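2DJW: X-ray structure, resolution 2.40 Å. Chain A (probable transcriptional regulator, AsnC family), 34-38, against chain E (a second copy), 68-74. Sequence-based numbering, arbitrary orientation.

Chain A (34-38) VTGPY
Chain E 68-74: RTETLLA

Residues 68-74 of chain E lie within a β-strand that begins earlier and continues later in the chain, whereas T35(A) to Y38(A) form a loop with no regular structure. The end-to-end vectors of the touching parts, CA 35 to 37 and CA 69 to 73, diverge by 139°, so the segments run roughly but not strictly antiparallel. The register is set by T35(A) CA to T71(E) CA at 5.6 Å and G36(A) CA to E70(E) CA at 5.9 Å. No direct hydrogen bond crosses the contact, which buries 215 Å² in total.

At the start of the strand, R68(E) (phi/psi -137/156, chi1 to chi3 m, m, t) makes no contact. T69(E), at -145/143 with chi1 between wells at -116°, contributes chiefly backbone: its O lies 4.3 Å from G36(A) O, an approach of two acceptors that cannot bond to each other.

E70(E) (-147/125) points its CA-to-CB bond sideways, but with chi1 t, chi2 141° and chi3 71° the carboxylate comes nearer the loop. Its OE2 sits 4.0 Å from G36(A) C and 4.0 Å from P37(A) N. The proline nitrogen carries no hydrogen, so this is van der Waals packing against the peptide link. G36(A) adopts 116/-169, where a CB would jam against the preceding carbonyl oxygen and lie 2.7 Å from P37(A) CD; the local backbone itself therefore calls for glycine. P37(A) follows at -84/-9 with a C-gamma endo ring.

T71(E) (-107/123, chi1 m) is joined to the loop through water 1. The water donates to G36(A) O at 2.6 Å and accepts from T71(E) N at 3.1 Å, filling the gap between two backbones too far apart here to pair directly. The T71(E) carbonyl packs beside the loop, with its O 3.8 Å from T35(A) CB and 4.1 Å from G36(A) N. The threonine methyls add an apolar contact, T35(A) CG2 to T71(E) CG2 at 4.3 Å.

L72(E) (-102/99, chi1 m, chi2 p) points away, and L73(E) (-85/126, chi1 t, chi2 p) points toward the loop, as strand alternation predicts. L73(E) CB lies 4.2 Å from T35(A) CG2, extending the apolar patch. T35(A), at -70/161 with chi1 p, directs its CB toward the strand, while its OG1 is hydrogen-bonded elsewhere in the structure. A74(E) (-79/126) is out of reach, as is V34(A) (-129/159, chi1 m); Y38(A) (-122/121, chi1 m, chi2 -93°) points away.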

# COMPACT_ATOMS: atom_id res chain seq x y z
N VAL A 34 15.06 -11.65 11.03
CA VAL A 34 13.67 -11.79 11.46
C VAL A 34 12.73 -12.19 10.32
O VAL A 34 13.03 -11.96 9.14
CB VAL A 34 13.10 -10.46 12.09
CG1 VAL A 34 13.71 -10.18 13.42
CG2 VAL A 34 13.28 -9.25 11.13
N THR A 35 11.58 -12.74 10.70
CA THR A 35 10.44 -12.90 9.77
C THR A 35 9.88 -11.52 9.47
O THR A 35 10.17 -10.58 10.18
CB THR A 35 9.33 -13.79 10.37
OG1 THR A 35 8.80 -13.17 11.56
CG2 THR A 35 9.89 -15.16 10.71
N GLY A 36 9.13 -11.38 8.39
CA GLY A 36 8.52 -10.08 8.09
C GLY A 36 8.99 -9.42 6.83
O GLY A 36 9.70 -10.03 6.03
N PRO A 37 8.62 -8.14 6.65
CA PRO A 37 8.99 -7.45 5.42
C PRO A 37 10.42 -6.84 5.46
O PRO A 37 10.91 -6.35 4.44
CB PRO A 37 7.93 -6.34 5.31
CG PRO A 37 7.38 -6.13 6.72
CD PRO A 37 7.89 -7.25 7.59
N TYR A 38 11.06 -6.85 6.62
CA TYR A 38 12.44 -6.37 6.77
C TYR A 38 13.23 -7.54 7.32
O TYR A 38 12.90 -8.05 8.37
CB TYR A 38 12.51 -5.18 7.74
CG TYR A 38 11.96 -3.85 7.20
CD1 TYR A 38 12.80 -2.93 6.58
CD2 TYR A 38 10.59 -3.49 7.38
CE1 TYR A 38 12.33 -1.70 6.11
CE2 TYR A 38 10.10 -2.27 6.90
CZ TYR A 38 10.99 -1.38 6.27
OH TYR A 38 10.56 -0.15 5.79
N ARG E 68 11.67 -10.72 -4.02
CA ARG E 68 11.17 -10.51 -2.66
C ARG E 68 10.75 -11.83 -1.98
O ARG E 68 10.44 -12.82 -2.64
CB ARG E 68 10.03 -9.48 -2.66
CG ARG E 68 10.48 -8.03 -2.94
CD ARG E 68 11.18 -7.43 -1.71
NE ARG E 68 11.90 -6.17 -1.95
CZ ARG E 68 11.36 -4.95 -1.92
NH1 ARG E 68 10.06 -4.79 -1.67
NH2 ARG E 68 12.12 -3.88 -2.13
N THR E 69 10.77 -11.82 -0.66
CA THR E 69 10.50 -13.01 0.15
C THR E 69 9.75 -12.59 1.41
O THR E 69 10.02 -11.53 1.99
CB THR E 69 11.81 -13.79 0.48
OG1 THR E 69 11.78 -15.08 -0.12
CG2 THR E 69 12.05 -13.97 1.98
N GLU E 70 8.81 -13.41 1.84
CA GLU E 70 8.07 -13.14 3.05
C GLU E 70 7.70 -14.45 3.72
O GLU E 70 7.11 -15.32 3.09
CB GLU E 70 6.82 -12.30 2.73
CG GLU E 70 5.84 -12.24 3.86
CD GLU E 70 5.22 -10.89 4.02
OE1 GLU E 70 4.39 -10.51 3.14
OE2 GLU E 70 5.57 -10.22 5.02
N THR E 71 8.08 -14.59 4.99
CA THR E 71 7.88 -15.81 5.75
C THR E 71 6.78 -15.63 6.78
O THR E 71 6.85 -14.75 7.62
CB THR E 71 9.21 -16.30 6.45
OG1 THR E 71 10.18 -16.63 5.46
CG2 THR E 71 8.95 -17.56 7.31
N LEU E 72 5.76 -16.48 6.71
CA LEU E 72 4.65 -16.49 7.65
C LEU E 72 4.91 -17.62 8.60
O LEU E 72 4.65 -18.78 8.27
CB LEU E 72 3.34 -16.70 6.92
CG LEU E 72 2.57 -15.56 6.23
CD1 LEU E 72 3.44 -14.51 5.55
CD2 LEU E 72 1.52 -16.08 5.28
N LEU E 73 5.45 -17.32 9.77
CA LEU E 73 5.79 -18.40 10.69
C LEU E 73 4.57 -18.80 11.53
O LEU E 73 3.96 -17.96 12.18
CB LEU E 73 6.97 -18.00 11.57
CG LEU E 73 7.46 -19.05 12.57
CD1 LEU E 73 8.21 -20.19 11.90
CD2 LEU E 73 8.34 -18.39 13.63
N ALA E 74 4.25 -20.09 11.51
CA ALA E 74 3.15 -20.65 12.30
C ALA E 74 3.59 -20.84 13.74
O ALA E 74 4.63 -21.46 14.00
CB ALA E 74 2.70 -21.97 11.72
O HOH W 1 10.18 -12.59 5.98